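Local coordinates for protein putative endoribonuclease (Klebsiella pneumoniae, PDB 3LYB) that is a putative endoribonuclease of the L-PSP (YjgF-like) family and may cleave RNA, at residues Asp22-Gly28 with Glu144-Pro150; Pro68-Ser73 with Thr138-Glu142; Val98-Leu104 with Ser125-Ser131. All blocks are in the same frame, centred on the assembly; numbering follows the deposited sequence.

All three contacts are largely buried and meet on one mixed sheet, in which strand 141-148 lies between strands 23-26 and 94-101. Interactions 1 and 2 use opposite ends of strand 141-148, their centres about 22 Å apart and on opposite sides of the chain's centre. Interaction 3 adds strand 124-129 beyond 94-101. Interactions 1 and 3 are strand pairings, antiparallel and parallel, held by backbone hydrogen bonds and burying 656 and 672 Å²; both touch other subunits at several residues, interaction 2 only through E142. Interaction 2, nearest the centre, is helix-to-loop packing of 289 Å², whose two hydrogen bonds both involve the Q72 side chain. E142 O to Y100 N, 2.8 Å, joins interactions 2 and 3.

Interaction 1. Residues Asp22-Gly28 with Glu144-Pro150; sequences DFIFLSG and EATVWLP
The apolar centre lies on the sheet face carrying I24 and V147, their CB atoms 3.8 Å apart. I24 CD1 reaches L149 CD2 at 3.6 Å, and L26 CD1 meets V147 CG2 at 3.7 Å; L26 and A145 continue this layer toward helix 60-85, touching T83 and I80. On the other face sit F23, F25, T146 and W148, with F25 CE2 3.6 Å from T146 CG2. F23 (m) offers its face to the edge of the W148 (t) five-membered ring, centroids 5.0 Å apart and planes at 55°.

Strands 23-26 and 144-148 form an antiparallel pair inside the mixed sheet of the YjgF-like fold, 23-26 lying between 17-20 and 141-148; their axes run at 166°, 4.6 Å apart. Both are extended (phi -94 to -126°, psi 118 to 147°), whereas D22 (-84/7) leaves this geometry. F23-W148 and F25-T146 are non-hydrogen-bonded pairs flanking the hydrogen-bonded pair I24-V147 (I24 N to V147 O 2.8 Å, V147 N to I24 O 2.6 Å). L26 N donates to A145 O at 2.9 Å, L149 N to D22 O at 2.7 Å.

At the edge, E144 OE2 forms a salt bridge with K96 and OE1 a hydrogen bond with T126 OG1, both of the second subunit. Backbone bonds thus fix the register, apolar side chains pack one face and aromatic rings with the T146 methyl the other, and E144 serves the subunit interface.

Interaction 2. Residues Pro68-Ser73 with Thr138-Glu142; sequences PILAQS and TVLIE
Q72 is the main projection from helix 68-73, and the bend of 138-140 receives it. Its side chain, m at chi1 and t at chi2, extends from a CA-to-CB bond aimed at the loop, the flat amide lying along the backbone. There Q72 NE2 donates to T138 O at 2.8 Å and Q72 OE1 accepts from L140 N, also at 2.8 Å: both ends of the amide bond to the loop backbone. NE2 bonds V40 O as well.

Two apolar bumps come back from the other side. L140 (chi1 m, chi2 t) sets CD1 against P68 and I69 at the start of the segment, 4.0 Å from P68 CB and 4.2 Å from I69 CB. Helix 60-85 is kinked here, at P68-I69, and P68 has no N-H to give. I141, in t, directs CG2 into the hollow bounded by I69, Q72 and S73: it is 4.1 Å from I69 CD1, 3.7 Å from Q72 CB and 4.0 Å from S73 OG. S73 OG turns back to I69 O at 2.6 Å. Nearest CA atoms, I69-L140 and S73-I141, are both 6.5 Å apart.

Helix 60-85 thus packs on the loop leading into strand 141-148 and on its first residue. Helix 107-115 closes the region, with Y109 on I69 and Y110 on S73 and I141, and Y100 of strand 94-101 pairs with E142.

Interaction 3. Residues Val98-Leu104 with Ser125-Ser131; sequences VQYFRNL and STVVQVS
Strands 98-101 and 125-129 are the parallel strands of a beta-alpha-beta unit, joined through helix 107-115, in the YjgF-like fold. Their axes approach to 4.7 Å at 15°, and the register runs V98-T126, Q99-V127, Y100-V128, F101-Q129.

Backbone hydrogen bonds alternate between the strands: Q99 N to T126 O 2.7 Å, V128 N to Q99 O 3.0 Å, F101 N to V128 O 2.8 Å and V130 N to F101 O 2.7 Å. Short CA-H...O contacts reinforce them, the tightest from Q129 CA to F101 O at 3.1 Å.

Apolar contacts occupy both faces. On one, Y100, in m, lays CD1 3.6 Å from V128 CG2 and 3.8 Å from V130 CG1, with T126 of a second subunit also on Y100. On the other, V127 CG1 is touched by F101 CE1 and by L104 CD2, each at 3.5 Å; F107 and Y110 of helix 107-115 cover this side.

Side-chain hydrogen bonds hold the two ends. At the start, Q99 NE2 gives to T126 O at 3.0 Å and S125 OG at 2.9 Å, while its OE1 binds Y110. T126 OG1 bonds E144 of a third subunit, and V128 and Q129 pair antiparallel with a strand of that subunit, carrying the sheet across the interface. Past the strands R102, though its CA-to-CB bond points away, brings NE to S131 O at 2.9 Å. The Q129 side chain lies about 5 Å from a bound calcium ion; extended, it brings OE1 to L104 N at 2.7 Å.

Interaction 1. Residues Asp22-Gly28 with Glu144-Pro150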
loop_
_atom_site.group_PDB
_atom_site.type_symbol
_atom_site.label_atom_id
_atom_site.label_comp_id
_atom_site.label_asym_id
_atom_site.label_seq_id
_atom_site.Cartn_x
_atom_site.Cartn_y
_atom_site.Cartn_z
ATOM N N ASP B 22 -43.719 -18.559 11.436
ATOM C CA ASP B 22 -43.761 -17.675 12.597
ATOM C C ASP B 22 -42.647 -16.617 12.555
ATOM O O ASP B 22 -42.457 -15.829 13.508
ATOM C CB ASP B 22 -43.678 -18.512 13.876
ATOM C CG ASP B 22 -44.793 -19.564 13.963
ATOM O OD1 ASP B 22 -45.986 -19.220 13.820
ATOM O OD2 ASP B 22 -44.479 -20.749 14.169
ATOM N N PHE B 23 -41.932 -16.586 11.433
ATOM C CA PHE B 23 -40.745 -15.768 11.300
ATOM C C PHE B 23 -40.954 -14.591 10.368
ATOM O O PHE B 23 -41.687 -14.676 9.382
ATOM C CB PHE B 23 -39.585 -16.604 10.764
ATOM C CG PHE B 23 -38.940 -17.483 11.783
ATOM C CD1 PHE B 23 -37.997 -16.971 12.665
ATOM C CD2 PHE B 23 -39.243 -18.843 11.837
ATOM C CE1 PHE B 23 -37.377 -17.793 13.601
ATOM C CE2 PHE B 23 -38.624 -19.677 12.766
ATOM C CZ PHE B 23 -37.692 -19.148 13.649
ATOM N N ILE B 24 -40.283 -13.499 10.691
ATOM C CA ILE B 24 -40.218 -12.347 9.831
ATOM C C ILE B 24 -38.754 -12.020 9.606
ATOM O O ILE B 24 -37.981 -11.875 10.565
ATOM C CB ILE B 24 -40.926 -11.170 10.464
ATOM C CG1 ILE B 24 -42.413 -11.501 10.590
ATOM C CG2 ILE B 24 -40.694 -9.875 9.656
ATOM C CD1 ILE B 24 -43.054 -10.848 11.758
ATOM N N PHE B 25 -38.384 -11.927 8.332
ATOM C CA PHE B 25 -37.023 -11.624 7.931
ATOM C C PHE B 25 -36.921 -10.204 7.416
ATOM O O PHE B 25 -37.675 -9.816 6.537
ATOM C CB PHE B 25 -36.579 -12.600 6.855
ATOM C CG PHE B 25 -36.509 -14.017 7.325
ATOM C CD1 PHE B 25 -37.636 -14.840 7.278
ATOM C CD2 PHE B 25 -35.319 -14.536 7.821
ATOM C CE1 PHE B 25 -37.581 -16.161 7.725
ATOM C CE2 PHE B 25 -35.247 -15.860 8.273
ATOM C CZ PHE B 25 -36.382 -16.674 8.224
ATOM N N LEU B 26 -35.999 -9.425 7.975
ATOM C CA LEU B 26 -35.737 -8.089 7.445
ATOM C C LEU B 26 -34.593 -8.122 6.461
ATOM O O LEU B 26 -33.662 -8.898 6.603
ATOM C CB LEU B 26 -35.443 -7.079 8.559
ATOM C CG LEU B 26 -36.661 -6.402 9.189
ATOM C CD1 LEU B 26 -37.370 -7.397 10.070
ATOM C CD2 LEU B 26 -36.285 -5.209 10.008
ATOM N N SER B 27 -34.689 -7.290 5.438
ATOM C CA SER B 27 -33.530 -6.932 4.652
ATOM C C SER B 27 -32.522 -6.245 5.559
ATOM O O SER B 27 -32.921 -5.578 6.524
ATOM C CB SER B 27 -33.952 -5.963 3.565
ATOM O OG SER B 27 -34.697 -6.653 2.586
ATOM N N GLY B 28 -31.224 -6.414 5.266
ATOM C CA GLY B 28 -30.163 -5.676 5.984
ATOM C C GLY B 28 -30.462 -4.200 5.892
ATOM O O GLY B 28 -30.827 -3.696 4.833
ATOM N N GLU B 144 -28.752 -6.734 10.021
ATOM C CA GLU B 144 -29.786 -7.597 9.462
ATOM C C GLU B 144 -30.534 -8.257 10.612
ATOM O O GLU B 144 -29.926 -8.798 11.518
ATOM C CB GLU B 144 -29.155 -8.659 8.549
ATOM C CG GLU B 144 -30.127 -9.673 7.940
ATOM C CD GLU B 144 -29.433 -10.969 7.513
ATOM O OE1 GLU B 144 -28.646 -10.921 6.545
ATOM O OE2 GLU B 144 -29.667 -12.044 8.129
ATOM N N ALA B 145 -31.852 -8.209 10.565
ATOM C CA ALA B 145 -32.661 -8.661 11.678
ATOM C C ALA B 145 -33.552 -9.822 11.298
ATOM O O ALA B 145 -34.136 -9.861 10.213
ATOM C CB ALA B 145 -33.501 -7.503 12.237
ATOM N N THR B 146 -33.656 -10.773 12.205
ATOM C CA THR B 146 -34.640 -11.821 12.065
ATOM C C THR B 146 -35.608 -11.836 13.270
ATOM O O THR B 146 -35.199 -11.731 14.428
ATOM C CB THR B 146 -33.973 -13.165 11.828
ATOM O OG1 THR B 146 -33.076 -13.032 10.720
ATOM C CG2 THR B 146 -35.009 -14.212 11.487
ATOM N N VAL B 147 -36.894 -11.948 12.960
ATOM C CA VAL B 147 -37.948 -11.840 13.962
ATOM C C VAL B 147 -38.728 -13.159 14.146
ATOM O O VAL B 147 -39.070 -13.833 13.166
ATOM C CB VAL B 147 -38.907 -10.680 13.609
ATOM C CG1 VAL B 147 -39.599 -10.204 14.832
ATOM C CG2 VAL B 147 -38.140 -9.509 13.042
ATOM N N TRP B 148 -38.967 -13.538 15.404
ATOM C CA TRP B 148 -39.925 -14.617 15.726
ATOM C C TRP B 148 -41.176 -14.026 16.340
ATOM O O TRP B 148 -41.139 -13.405 17.402
ATOM C CB TRP B 148 -39.321 -15.645 16.670
ATOM C CG TRP B 148 -40.140 -16.922 16.846
ATOM C CD1 TRP B 148 -40.438 -17.854 15.887
ATOM C CD2 TRP B 148 -40.708 -17.412 18.068
ATOM N NE1 TRP B 148 -41.155 -18.894 16.436
ATOM C CE2 TRP B 148 -41.345 -18.645 17.770
ATOM C CE3 TRP B 148 -40.741 -16.931 19.387
ATOM C CZ2 TRP B 148 -42.018 -19.402 18.747
ATOM C CZ3 TRP B 148 -41.406 -17.686 20.362
ATOM C CH2 TRP B 148 -42.036 -18.908 20.033
ATOM N N LEU B 149 -42.284 -14.241 15.650
ATOM C CA LEU B 149 -43.538 -13.588 15.964
ATOM C C LEU B 149 -44.697 -14.451 15.445
ATOM O O LEU B 149 -45.155 -14.236 14.306
ATOM C CB LEU B 149 -43.551 -12.221 15.291
ATOM C CG LEU B 149 -44.536 -11.163 15.760
ATOM C CD1 LEU B 149 -44.375 -10.878 17.252
ATOM C CD2 LEU B 149 -44.345 -9.897 14.952
ATOM N N PRO B 150 -45.160 -15.440 16.264
ATOM C CA PRO B 150 -46.259 -16.382 15.907
ATOM C C PRO B 150 -47.570 -15.715 15.425
ATOM O O PRO B 150 -48.027 -15.977 14.294
ATOM C CB PRO B 150 -46.494 -17.161 17.216
ATOM C CG PRO B 150 -45.156 -17.129 17.898
ATOM C CD PRO B 150 -44.592 -15.760 17.593
#

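Interaction 2. Residues Pro68-Ser73 with Thr138-Glu142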
loop_
_atom_site.group_PDB
_atom_site.type_symbol
_atom_site.label_atom_id
_atom_site.label_comp_id
_atom_site.label_asym_id
_atom_site.label_seq_id
_atom_site.Cartn_x
_atom_site.Cartn_y
_atom_site.Cartn_z
ATOM N N PRO B 68 -20.668 10.070 13.961
ATOM C CA PRO B 68 -21.197 9.320 12.808
ATOM C C PRO B 68 -21.594 7.865 13.101
ATOM O O PRO B 68 -22.670 7.409 12.658
ATOM C CB PRO B 68 -20.070 9.428 11.780
ATOM C CG PRO B 68 -19.365 10.727 12.172
ATOM C CD PRO B 68 -19.353 10.669 13.664
ATOM N N ILE B 69 -20.767 7.146 13.854
ATOM C CA ILE B 69 -21.091 5.768 14.202
ATOM C C ILE B 69 -22.321 5.690 15.136
ATOM O O ILE B 69 -23.165 4.791 14.977
ATOM C CB ILE B 69 -19.863 5.011 14.761
ATOM C CG1 ILE B 69 -20.172 3.545 15.058
ATOM C CG2 ILE B 69 -19.363 5.661 16.001
ATOM C CD1 ILE B 69 -20.888 2.793 13.946
ATOM N N LEU B 70 -22.418 6.628 16.089
ATOM C CA LEU B 70 -23.528 6.649 17.046
ATOM C C LEU B 70 -24.814 6.936 16.295
ATOM O O LEU B 70 -25.778 6.181 16.375
ATOM C CB LEU B 70 -23.278 7.683 18.154
ATOM C CG LEU B 70 -22.169 7.364 19.178
ATOM C CD1 LEU B 70 -21.874 8.567 20.088
ATOM C CD2 LEU B 70 -22.478 6.111 20.005
ATOM N N ALA B 71 -24.788 7.997 15.503
ATOM C CA ALA B 71 -25.944 8.382 14.715
ATOM C C ALA B 71 -26.392 7.289 13.765
ATOM O O ALA B 71 -27.573 7.001 13.686
ATOM C CB ALA B 71 -25.658 9.660 13.953
ATOM N N GLN B 72 -25.459 6.675 13.042
ATOM C CA GLN B 72 -25.814 5.615 12.094
ATOM C C GLN B 72 -26.354 4.377 12.819
ATOM O O GLN B 72 -27.327 3.751 12.372
ATOM C CB GLN B 72 -24.621 5.244 11.210
ATOM C CG GLN B 72 -24.229 6.300 10.137
ATOM C CD GLN B 72 -23.134 5.804 9.196
ATOM O OE1 GLN B 72 -22.758 4.640 9.234
ATOM N NE2 GLN B 72 -22.619 6.680 8.371
ATOM N N SER B 73 -25.753 4.033 13.950
ATOM C CA SER B 73 -26.220 2.875 14.676
ATOM C C SER B 73 -27.643 3.120 15.131
ATOM O O SER B 73 -28.532 2.257 14.981
ATOM C CB SER B 73 -25.327 2.580 15.875
ATOM O OG SER B 73 -23.992 2.330 15.461
ATOM N N THR B 138 -19.122 5.603 3.049
ATOM C CA THR B 138 -19.493 6.343 4.274
ATOM C C THR B 138 -20.478 5.589 5.216
ATOM O O THR B 138 -20.749 6.051 6.354
ATOM C CB THR B 138 -20.089 7.775 3.975
ATOM O OG1 THR B 138 -21.340 7.636 3.308
ATOM C CG2 THR B 138 -19.137 8.620 3.107
ATOM N N VAL B 139 -21.015 4.459 4.761
ATOM C CA VAL B 139 -21.872 3.665 5.616
ATOM C C VAL B 139 -21.008 2.762 6.510
ATOM O O VAL B 139 -20.292 1.902 6.025
ATOM C CB VAL B 139 -22.917 2.886 4.767
ATOM C CG1 VAL B 139 -23.505 1.700 5.505
ATOM C CG2 VAL B 139 -24.003 3.836 4.281
ATOM N N LEU B 140 -21.090 2.965 7.815
ATOM C CA LEU B 140 -20.187 2.341 8.782
ATOM C C LEU B 140 -20.721 1.084 9.471
ATOM O O LEU B 140 -19.953 0.318 10.073
ATOM C CB LEU B 140 -19.814 3.354 9.862
ATOM C CG LEU B 140 -19.224 4.695 9.422
ATOM C CD1 LEU B 140 -19.154 5.661 10.629
ATOM C CD2 LEU B 140 -17.862 4.453 8.871
ATOM N N ILE B 141 -22.027 0.866 9.367
ATOM C CA ILE B 141 -22.703 -0.201 10.092
ATOM C C ILE B 141 -23.931 -0.615 9.299
ATOM O O ILE B 141 -24.626 0.218 8.755
ATOM C CB ILE B 141 -23.099 0.259 11.530
ATOM C CG1 ILE B 141 -23.914 -0.803 12.258
ATOM C CG2 ILE B 141 -23.893 1.586 11.510
ATOM C CD1 ILE B 141 -23.106 -1.881 12.894
ATOM N N GLU B 142 -24.177 -1.903 9.187
ATOM C CA GLU B 142 -25.409 -2.365 8.576
ATOM C C GLU B 142 -25.870 -3.579 9.362
ATOM O O GLU B 142 -25.071 -4.505 9.575
ATOM C CB GLU B 142 -25.205 -2.740 7.112
ATOM C CG GLU B 142 -26.242 -3.751 6.648
ATOM C CD GLU B 142 -26.367 -3.879 5.147
ATOM O OE1 GLU B 142 -25.637 -3.171 4.424
ATOM O OE2 GLU B 142 -27.205 -4.700 4.686
#

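Interaction 3. Residues Val98-Leu104 with Ser125-Ser131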
loop_
_atom_site.group_PDB
_atom_site.type_symbol
_atom_site.label_atom_id
_atom_site.label_comp_id
_atom_site.label_asym_id
_atom_site.label_seq_id
_atom_site.Cartn_x
_atom_site.Cartn_y
_atom_site.Cartn_z
ATOM N N VAL B 98 -27.565 -9.843 12.572
ATOM C CA VAL B 98 -26.254 -9.922 11.912
ATOM C C VAL B 98 -25.759 -8.485 11.680
ATOM O O VAL B 98 -26.415 -7.698 10.998
ATOM C CB VAL B 98 -26.238 -10.810 10.621
ATOM C CG1 VAL B 98 -24.841 -10.893 10.066
ATOM C CG2 VAL B 98 -26.727 -12.211 10.920
ATOM N N GLN B 99 -24.622 -8.153 12.286
ATOM C CA GLN B 99 -24.093 -6.796 12.234
ATOM C C GLN B 99 -22.758 -6.692 11.498
ATOM O O GLN B 99 -21.781 -7.331 11.868
ATOM C CB GLN B 99 -23.957 -6.252 13.647
ATOM C CG GLN B 99 -25.302 -6.122 14.380
ATOM C CD GLN B 99 -25.249 -6.710 15.767
ATOM O OE1 GLN B 99 -25.755 -6.123 16.704
ATOM N NE2 GLN B 99 -24.641 -7.888 15.906
ATOM N N TYR B 100 -22.736 -5.846 10.473
ATOM C CA TYR B 100 -21.612 -5.678 9.569
ATOM C C TYR B 100 -20.960 -4.315 9.751
ATOM O O TYR B 100 -21.615 -3.289 9.629
ATOM C CB TYR B 100 -22.131 -5.780 8.143
ATOM C CG TYR B 100 -22.763 -7.108 7.769
ATOM C CD1 TYR B 100 -21.967 -8.211 7.475
ATOM C CD2 TYR B 100 -24.152 -7.249 7.684
ATOM C CE1 TYR B 100 -22.517 -9.422 7.123
ATOM C CE2 TYR B 100 -24.730 -8.469 7.320
ATOM C CZ TYR B 100 -23.895 -9.551 7.027
ATOM O OH TYR B 100 -24.417 -10.779 6.662
ATOM N N PHE B 101 -19.660 -4.309 10.020
ATOM C CA PHE B 101 -18.918 -3.070 10.223
ATOM C C PHE B 101 -17.839 -2.881 9.192
ATOM O O PHE B 101 -17.214 -3.850 8.754
ATOM C CB PHE B 101 -18.177 -3.099 11.557
ATOM C CG PHE B 101 -19.054 -3.073 12.759
ATOM C CD1 PHE B 101 -19.777 -4.201 13.141
ATOM C CD2 PHE B 101 -19.125 -1.919 13.550
ATOM C CE1 PHE B 101 -20.569 -4.175 14.292
ATOM C CE2 PHE B 101 -19.918 -1.889 14.704
ATOM C CZ PHE B 101 -20.644 -3.027 15.073
ATOM N N ARG B 102 -17.577 -1.629 8.854
ATOM C CA ARG B 102 -16.361 -1.269 8.145
ATOM C C ARG B 102 -15.153 -1.283 9.070
ATOM O O ARG B 102 -14.029 -1.418 8.619
ATOM C CB ARG B 102 -16.503 0.121 7.509
ATOM C CG ARG B 102 -17.275 0.053 6.210
ATOM C CD ARG B 102 -17.016 1.184 5.283
ATOM N NE ARG B 102 -15.742 1.042 4.618
ATOM C CZ ARG B 102 -14.833 2.008 4.504
ATOM N NH1 ARG B 102 -15.064 3.222 4.991
ATOM N NH2 ARG B 102 -13.696 1.762 3.859
ATOM N N ASN B 103 -15.387 -1.125 10.368
ATOM C CA ASN B 103 -14.300 -0.981 11.336
ATOM C C ASN B 103 -14.721 -1.403 12.740
ATOM O O ASN B 103 -15.427 -0.658 13.426
ATOM C CB ASN B 103 -13.835 0.473 11.376
ATOM C CG ASN B 103 -12.565 0.648 12.159
ATOM O OD1 ASN B 103 -12.293 -0.057 13.136
ATOM N ND2 ASN B 103 -11.764 1.583 11.726
ATOM N N LEU B 104 -14.268 -2.571 13.178
ATOM C CA LEU B 104 -14.675 -3.056 14.497
ATOM C C LEU B 104 -14.208 -2.184 15.683
ATOM O O LEU B 104 -14.659 -2.388 16.820
ATOM C CB LEU B 104 -14.303 -4.530 14.710
ATOM C CG LEU B 104 -15.152 -5.528 13.916
ATOM C CD1 LEU B 104 -14.681 -6.962 14.122
ATOM C CD2 LEU B 104 -16.634 -5.423 14.246
ATOM N N SER B 125 -26.338 -12.900 18.147
ATOM C CA SER B 125 -25.505 -11.850 17.548
ATOM C C SER B 125 -24.289 -12.339 16.749
ATOM O O SER B 125 -23.480 -13.147 17.205
ATOM C CB SER B 125 -25.079 -10.861 18.643
ATOM O OG SER B 125 -24.344 -9.781 18.142
ATOM N N THR B 126 -24.193 -11.837 15.535
ATOM C CA THR B 126 -23.001 -11.991 14.741
ATOM C C THR B 126 -22.461 -10.609 14.390
ATOM O O THR B 126 -23.215 -9.695 14.027
ATOM C CB THR B 126 -23.274 -12.808 13.466
ATOM O OG1 THR B 126 -23.688 -14.112 13.846
ATOM C CG2 THR B 126 -22.023 -12.928 12.602
ATOM N N VAL B 127 -21.151 -10.470 14.496
ATOM C CA VAL B 127 -20.486 -9.194 14.293
ATOM C C VAL B 127 -19.247 -9.440 13.456
ATOM O O VAL B 127 -18.323 -10.118 13.911
ATOM C CB VAL B 127 -20.035 -8.603 15.633
ATOM C CG1 VAL B 127 -19.369 -7.289 15.409
ATOM C CG2 VAL B 127 -21.204 -8.462 16.608
ATOM N N VAL B 128 -19.217 -8.897 12.241
ATOM C CA VAL B 128 -18.013 -8.978 11.405
ATOM C C VAL B 128 -17.617 -7.653 10.752
ATOM O O VAL B 128 -18.467 -6.805 10.444
ATOM C CB VAL B 128 -18.135 -10.042 10.302
ATOM C CG1 VAL B 128 -18.241 -11.437 10.922
ATOM C CG2 VAL B 128 -19.293 -9.712 9.319
ATOM N N GLN B 129 -16.311 -7.502 10.523
ATOM C CA GLN B 129 -15.789 -6.377 9.765
ATOM C C GLN B 129 -15.691 -6.767 8.302
ATOM O O GLN B 129 -14.918 -7.668 7.920
ATOM C CB GLN B 129 -14.428 -5.923 10.284
ATOM C CG GLN B 129 -13.900 -4.693 9.553
ATOM C CD GLN B 129 -12.676 -4.060 10.214
ATOM O OE1 GLN B 129 -12.620 -3.866 11.431
ATOM N NE2 GLN B 129 -11.704 -3.726 9.407
ATOM N N VAL B 130 -16.464 -6.072 7.482
ATOM C CA VAL B 130 -16.390 -6.255 6.035
ATOM C C VAL B 130 -15.767 -5.014 5.396
ATOM O O VAL B 130 -15.435 -4.078 6.093
ATOM C CB VAL B 130 -17.779 -6.601 5.450
ATOM C CG1 VAL B 130 -18.394 -7.814 6.214
ATOM C CG2 VAL B 130 -18.695 -5.404 5.505
ATOM N N SER B 131 -15.610 -5.006 4.077
ATOM C CA SER B 131 -14.969 -3.885 3.401
ATOM C C SER B 131 -15.934 -2.746 3.213
ATOM O O SER B 131 -15.598 -1.608 3.469
ATOM C CB SER B 131 -14.419 -4.281 2.035
ATOM O OG SER B 131 -13.646 -5.472 2.105
#